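Local coordinates for cellulosome anchoring protein cohesin region (Clostridium thermocellum, PDB 4JO5), which binds cellulose through a family 3a carbohydrate-binding module and, as part of a scaffoldin, probably helps bring cellulosomal enzymes to their substrate, at residues Thr31-Asn36 with Trp135-Gln140; Gly17-Glu22 with Val165-Lys170. All coordinates share one frame; numbering follows the deposited sequence.

Interaction 1. Residues Thr31-Asn36 with Trp135-Gln140. With CA (calcium ion), chain B; 1MZ (1-methylimidazole), chain I; SO4 (sulfate ion), chain E.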
loop_
_atom_site.group_PDB
_atom_site.type_symbol
_atom_site.label_atom_id
_atom_site.label_comp_id
_atom_site.label_asym_id
_atom_site.label_seq_id
_atom_site.Cartn_x
_atom_site.Cartn_y
_atom_site.Cartn_z
ATOM N N THR A 31 -11.039 14.430 9.447
ATOM C CA THR A 31 -11.420 13.689 10.652
ATOM C C THR A 31 -12.319 12.545 10.282
ATOM O O THR A 31 -13.394 12.753 9.764
ATOM C CB THR A 31 -12.206 14.562 11.633
ATOM O OG1 THR A 31 -11.375 15.628 12.095
ATOM C CG2 THR A 31 -12.663 13.736 12.830
ATOM N N THR A 32 -11.888 11.324 10.557
ATOM C CA THR A 32 -12.617 10.167 10.098
ATOM C C THR A 32 -12.230 8.954 10.924
ATOM O O THR A 32 -11.117 8.884 11.456
ATOM C CB THR A 32 -12.313 9.889 8.598
ATOM O OG1 THR A 32 -13.127 8.812 8.133
ATOM C CG2 THR A 32 -10.844 9.509 8.395
ATOM N N ASN A 33 -13.124 7.984 11.010
ATOM C CA ASN A 33 -12.806 6.788 11.767
ATOM C C ASN A 33 -12.590 5.533 10.922
ATOM O O ASN A 33 -12.576 4.434 11.479
ATOM C CB ASN A 33 -13.842 6.530 12.853
ATOM C CG ASN A 33 -15.198 6.260 12.302
ATOM O OD1 ASN A 33 -15.392 6.186 11.090
ATOM N ND2 ASN A 33 -16.164 6.110 13.194
ATOM N N SER A 34 -12.431 5.688 9.598
ATOM C CA SER A 34 -11.845 4.636 8.766
ATOM C C SER A 34 -10.981 5.288 7.711
ATOM O O SER A 34 -11.313 6.331 7.171
ATOM C CB SER A 34 -12.884 3.689 8.106
ATOM O OG SER A 34 -13.445 4.246 6.930
ATOM N N ILE A 35 -9.847 4.663 7.451
ATOM C CA ILE A 35 -8.949 5.086 6.391
ATOM C C ILE A 35 -9.092 4.057 5.267
ATOM O O ILE A 35 -9.185 2.850 5.533
ATOM C CB ILE A 35 -7.520 5.196 6.963
ATOM C CG1 ILE A 35 -7.511 6.367 7.983
ATOM C CG2 ILE A 35 -6.509 5.405 5.857
ATOM C CD1 ILE A 35 -6.312 6.436 8.881
ATOM N N ASN A 36 -9.137 4.518 4.023
ATOM C CA ASN A 36 -9.512 3.642 2.906
ATOM C C ASN A 36 -8.504 3.658 1.786
ATOM O O ASN A 36 -8.732 4.281 0.763
ATOM C CB ASN A 36 -10.902 4.014 2.399
ATOM C CG ASN A 36 -11.993 3.721 3.453
ATOM O OD1 ASN A 36 -12.620 2.671 3.431
ATOM N ND2 ASN A 36 -12.154 4.618 4.399
ATOM N N TRP A 135 -13.601 2.453 16.999
ATOM C CA TRP A 135 -14.176 3.347 15.986
ATOM C C TRP A 135 -13.993 4.829 16.287
ATOM O O TRP A 135 -14.770 5.664 15.848
ATOM C CB TRP A 135 -15.647 3.002 15.764
ATOM C CG TRP A 135 -15.783 1.668 15.123
ATOM C CD1 TRP A 135 -16.054 0.492 15.745
ATOM C CD2 TRP A 135 -15.628 1.359 13.733
ATOM N NE1 TRP A 135 -16.077 -0.529 14.832
ATOM C CE2 TRP A 135 -15.817 -0.025 13.593
ATOM C CE3 TRP A 135 -15.341 2.118 12.595
ATOM C CZ2 TRP A 135 -15.731 -0.664 12.373
ATOM C CZ3 TRP A 135 -15.259 1.484 11.384
ATOM C CH2 TRP A 135 -15.460 0.103 11.280
ATOM N N SER A 136 -12.946 5.144 17.036
ATOM C CA SER A 136 -12.602 6.517 17.331
ATOM C C SER A 136 -11.890 7.134 16.126
ATOM O O SER A 136 -11.423 6.426 15.227
ATOM C CB SER A 136 -11.725 6.578 18.580
ATOM O OG SER A 136 -10.574 5.767 18.442
ATOM N N ASN A 137 -11.796 8.456 16.111
ATOM C CA ASN A 137 -11.319 9.166 14.929
ATOM C C ASN A 137 -9.808 9.200 14.717
ATOM O O ASN A 137 -9.003 9.193 15.653
ATOM C CB ASN A 137 -11.879 10.586 14.935
ATOM C CG ASN A 137 -13.372 10.614 14.662
ATOM O OD1 ASN A 137 -13.885 9.831 13.867
ATOM N ND2 ASN A 137 -14.072 11.509 15.324
ATOM N N TYR A 138 -9.463 9.203 13.441
ATOM C CA TYR A 138 -8.130 9.479 12.967
ATOM C C TYR A 138 -8.150 10.903 12.433
ATOM O O TYR A 138 -9.216 11.448 12.158
ATOM C CB TYR A 138 -7.800 8.602 11.778
ATOM C CG TYR A 138 -7.588 7.128 12.017
ATOM C CD1 TYR A 138 -6.422 6.661 12.604
ATOM C CD2 TYR A 138 -8.496 6.194 11.531
ATOM C CE1 TYR A 138 -6.180 5.294 12.740
ATOM C CE2 TYR A 138 -8.281 4.821 11.694
ATOM C CZ TYR A 138 -7.129 4.375 12.282
ATOM O OH TYR A 138 -6.929 3.011 12.435
ATOM N N THR A 139 -6.964 11.473 12.258
ATOM C CA THR A 139 -6.782 12.688 11.488
ATOM C C THR A 139 -5.915 12.317 10.312
ATOM O O THR A 139 -4.799 11.826 10.535
ATOM C CB THR A 139 -6.037 13.716 12.321
ATOM O OG1 THR A 139 -6.866 14.087 13.424
ATOM C CG2 THR A 139 -5.682 14.947 11.495
ATOM N N GLN A 140 -6.380 12.575 9.085
ATOM C CA GLN A 140 -5.647 12.150 7.896
ATOM C C GLN A 140 -4.587 13.160 7.391
ATOM O O GLN A 140 -3.655 12.768 6.695
ATOM C CB GLN A 140 -6.618 11.839 6.754
ATOM C CG GLN A 140 -7.625 10.727 7.089
ATOM C CD GLN A 140 -8.133 10.071 5.834
ATOM O OE1 GLN A 140 -7.539 9.109 5.355
ATOM N NE2 GLN A 140 -9.209 10.608 5.271
HETATM CA CA CA B . -3.050 10.563 11.645
HETATM N N1 1MZ I . -16.899 9.882 10.218
HETATM C C2 1MZ I . -16.348 9.869 11.506
HETATM N N3 1MZ I . -16.791 11.012 12.180
HETATM C C4 1MZ I . -17.637 11.746 11.293
HETATM C C5 1MZ I . -17.701 11.061 10.099
HETATM C CM1 1MZ I . -16.697 8.898 9.206
HETATM S S SO4 E . -12.835 10.701 19.010
HETATM O O1 SO4 E . -13.048 12.073 18.545
HETATM O O2 SO4 E . -11.409 10.500 19.258
HETATM O O3 SO4 E . -13.584 10.460 20.245
HETATM O O4 SO4 E . -13.293 9.743 18.005
HETATM O O HOH W 1 -11.388 3.950 13.869
HETATM O O HOH W 2 -8.767 7.348 3.682
HETATM O O HOH W 3 -4.572 8.833 10.679
#

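Interaction 2. Residues Gly17-Glu22 with Val165-Lys170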
loop_
_atom_site.group_PDB
_atom_site.type_symbol
_atom_site.label_atom_id
_atom_site.label_comp_id
_atom_site.label_asym_id
_atom_site.label_seq_id
_atom_site.Cartn_x
_atom_site.Cartn_y
_atom_site.Cartn_z
ATOM N N GLY A 17 11.731 -0.150 -11.565
ATOM C CA GLY A 17 11.247 -0.345 -12.916
ATOM C C GLY A 17 10.473 -1.636 -13.125
ATOM O O GLY A 17 9.980 -1.888 -14.253
ATOM N N ASN A 18 10.353 -2.456 -12.071
ATOM C CA ASN A 18 9.625 -3.725 -12.175
ATOM C C ASN A 18 8.161 -3.574 -11.792
ATOM O O ASN A 18 7.298 -4.364 -12.213
ATOM C CB ASN A 18 10.268 -4.836 -11.321
ATOM C CG ASN A 18 10.993 -4.302 -10.088
ATOM O OD1 ASN A 18 10.495 -3.413 -9.399
ATOM N ND2 ASN A 18 12.189 -4.841 -9.817
ATOM N N LEU A 19 7.890 -2.553 -10.990
ATOM C CA LEU A 19 6.526 -2.234 -10.565
ATOM C C LEU A 19 6.173 -0.786 -10.814
ATOM O O LEU A 19 7.004 0.120 -10.702
ATOM C CB LEU A 19 6.371 -2.455 -9.061
ATOM C CG LEU A 19 6.545 -3.885 -8.586
ATOM C CD1 LEU A 19 6.354 -3.906 -7.091
ATOM C CD2 LEU A 19 5.560 -4.817 -9.272
ATOM N N LYS A 20 4.915 -0.579 -11.140
ATOM C CA LYS A 20 4.335 0.735 -11.127
ATOM C C LYS A 20 3.287 0.653 -10.030
ATOM O O LYS A 20 2.482 -0.260 -10.018
ATOM C CB LYS A 20 3.666 1.052 -12.461
ATOM C CG LYS A 20 2.917 2.351 -12.390
ATOM C CD LYS A 20 2.395 2.778 -13.720
ATOM C CE LYS A 20 1.302 1.876 -14.235
ATOM N NZ LYS A 20 0.701 2.477 -15.476
ATOM N N VAL A 21 3.305 1.596 -9.105
ATOM C CA VAL A 21 2.329 1.606 -8.014
ATOM C C VAL A 21 1.475 2.849 -8.131
ATOM O O VAL A 21 1.987 3.985 -8.106
ATOM C CB VAL A 21 2.980 1.599 -6.604
ATOM C CG1 VAL A 21 1.904 1.555 -5.500
ATOM C CG2 VAL A 21 3.927 0.431 -6.445
ATOM N N GLU A 22 0.189 2.626 -8.305
ATOM C CA GLU A 22 -0.779 3.701 -8.290
ATOM C C GLU A 22 -1.659 3.510 -7.069
ATOM O O GLU A 22 -1.793 2.393 -6.541
ATOM C CB GLU A 22 -1.628 3.699 -9.561
ATOM C CG GLU A 22 -0.839 3.962 -10.831
ATOM C CD GLU A 22 -1.690 3.746 -12.096
ATOM O OE1 GLU A 22 -1.804 2.595 -12.571
ATOM O OE2 GLU A 22 -2.249 4.736 -12.601
ATOM N N VAL A 165 13.030 -6.116 -0.500
ATOM C CA VAL A 165 13.819 -5.091 -1.180
ATOM C C VAL A 165 12.899 -3.993 -1.687
ATOM O O VAL A 165 11.994 -4.251 -2.443
ATOM C CB VAL A 165 14.553 -5.698 -2.374
ATOM C CG1 VAL A 165 15.338 -4.646 -3.132
ATOM C CG2 VAL A 165 15.462 -6.826 -1.900
ATOM N N LEU A 166 13.154 -2.766 -1.293
ATOM C CA LEU A 166 12.358 -1.628 -1.751
ATOM C C LEU A 166 12.497 -1.379 -3.264
ATOM O O LEU A 166 13.597 -1.100 -3.744
ATOM C CB LEU A 166 12.831 -0.382 -0.988
ATOM C CG LEU A 166 12.145 0.949 -1.313
ATOM C CD1 LEU A 166 10.692 0.886 -0.965
ATOM C CD2 LEU A 166 12.816 2.074 -0.519
ATOM N N VAL A 167 11.397 -1.458 -4.011
ATOM C CA VAL A 167 11.450 -1.231 -5.472
ATOM C C VAL A 167 10.625 -0.028 -5.966
ATOM O O VAL A 167 10.659 0.319 -7.152
ATOM C CB VAL A 167 10.970 -2.471 -6.218
ATOM C CG1 VAL A 167 11.923 -3.616 -5.940
ATOM C CG2 VAL A 167 9.536 -2.817 -5.795
ATOM N N TRP A 168 9.877 0.586 -5.061
ATOM C CA TRP A 168 8.993 1.710 -5.390
ATOM C C TRP A 168 8.757 2.549 -4.142
ATOM O O TRP A 168 8.436 2.019 -3.069
ATOM C CB TRP A 168 7.619 1.229 -5.898
ATOM C CG TRP A 168 6.677 2.372 -6.149
ATOM C CD1 TRP A 168 5.931 3.047 -5.223
ATOM C CD2 TRP A 168 6.416 3.005 -7.406
ATOM N NE1 TRP A 168 5.227 4.060 -5.831
ATOM C CE2 TRP A 168 5.513 4.054 -7.172
ATOM C CE3 TRP A 168 6.863 2.786 -8.711
ATOM C CZ2 TRP A 168 5.036 4.869 -8.190
ATOM C CZ3 TRP A 168 6.378 3.597 -9.725
ATOM C CH2 TRP A 168 5.466 4.614 -9.460
ATOM N N GLY A 169 8.878 3.860 -4.306
ATOM C CA GLY A 169 8.482 4.811 -3.299
ATOM C C GLY A 169 9.609 5.194 -2.367
ATOM O O GLY A 169 10.712 4.639 -2.398
ATOM N N LYS A 170 9.304 6.151 -1.502
ATOM C CA LYS A 170 10.278 6.665 -0.553
ATOM C C LYS A 170 9.703 6.506 0.847
ATOM O O LYS A 170 8.622 7.017 1.115
ATOM C CB LYS A 170 10.507 8.140 -0.830
ATOM C CG LYS A 170 11.470 8.810 0.169
ATOM C CD LYS A 170 11.785 10.247 -0.217
ATOM C CE LYS A 170 12.594 10.940 0.867
ATOM N NZ LYS A 170 14.021 10.476 0.931
HETATM O O HOH W 4 9.541 -0.283 -9.711
#

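Interaction 1. Residues Thr31-Asn36 with Trp135-Gln140
A two-stranded antiparallel sheet, 31-32 against 138-139, joins two loops at one end of the beta sandwich. Thr-32 and Tyr-138 form its hydrogen-bonded pair: Tyr-138 N gives a nearly straight bond to Thr-32 O (2.6 Å), and Thr-32 N returns one to Tyr-138 O (3.1 Å). Thr-31 and Thr-139 make the neighbouring non-hydrogen-bonded pair. Past the sheet, the side-chain amide of Asn-33 adds a third bond between the segments, ND2 donating to Trp-135 O at 3.0 Å with the carbonyl oxygen close to the amide plane. A chi1 of 64° tucks CG over the backbone, and the OD1 side of the amide lies along the 1-methylimidazole, with Asn-33 OD1 3.6 Å from CM1. Asn-137 OD1 approaches C2 of that ligand to 3.4 Å, while Asn-137 N binds a sulfate, probably from the crystallisation liquor. On the inner side, Ile-35 CD1 sits over one face of the Tyr-138 ring, 3.5 Å from its centroid, a CH-pi contact. The phenol OH is held by Gln-68. Thr-32 CG2 meets Gln-140 CG at 3.7 Å. Gln-140 uses both ends of its amide: NE2 reaches the carbonyls of Asn-27 and Ser-29, and OE1 accepts from a water that in turn accepts from Asn-36 N, tying the far ends of both segments together. Thr-139 O binds the calcium ion at 2.4 Å, alongside Thr-61, Asp-63, Asn-142 and Asp-143. The arrangement is a short two-stranded antiparallel pairing of loops distant in sequence, whose second strand supplies one ligand of the calcium site of this CBM3 module.

Interaction 2. Residues Gly17-Glu22 with Val165-Lys170
One face of the Trp-168 indole is laid against strand 19-25, with Val-21 CB above the five-membered ring, 3.4 Å from its centroid and only 11° off the normal. Val-21 CG2 comes down on the same ring, 3.4 Å from Trp-168 CG. Farther along this face, over the six-membered ring, lies the backbone between Lys-20 and Val-21, with Val-21 N 3.5 Å above the plane and offset toward the rim. Two carbonyl oxygens approach the benzo part from this same side: Val-21 O stands 3.2 Å from Trp-168 CZ2, and Leu-19 O comes obliquely to Trp-168 CE3. Val-21 N is buried here without a polar partner in the model, whereas the indole NE1 is satisfied by Trp-155 O. The ring reaches the strand because CG stands opposite the backbone N (chi1 176°), carrying the indole toward Val-21.

The two strands belong to different sheets of the beta sandwich, 19-25 to the six-stranded one and 165-168 to the edge of the five-stranded one; their short axes cross at -67°, 7.3 Å apart, and the gap is filled by the side chains of Val-167 and Trp-168 lying against the side chains and backbone of strand 19-25. A classic beta bulge, in which Val-167 and Trp-168 both face Ala-160, is consistent with these consecutive residues both pointing toward strand 19-25.

Val-167 takes the other end. Its CG2 touches Leu-19 CD1 at 3.6 Å, the side chains crossing at a slant, while Asn-18 OD1 lies 3.4 Å from Val-167 CB, its side chain at about a right angle to the valine. Nearby, a water bridges the backbones, accepting from Gly-17 N and Leu-19 N and lying 2.9 Å from Val-167 O, to which it probably donates.

Interactions 1 and 2 lie on opposite sides of the chain's centre, their own centres 27 Å apart and their nearest atoms about 10 Å apart, without touching. Strand 19-25, which begins in interaction 2, is followed in the chain by strand 31-32 of interaction 1. The pairing of 31-36 with 135-140 falls within the longer span that 17-22 and 165-170 bring together from early and late in the chain. Their roles in the fold differ: interaction 1 joins peripheral loops and carries the 1-methylimidazole pocket and one calcium ligand, whereas interaction 2 is a buried contact between the two sheets, nearer the middle of the sandwich.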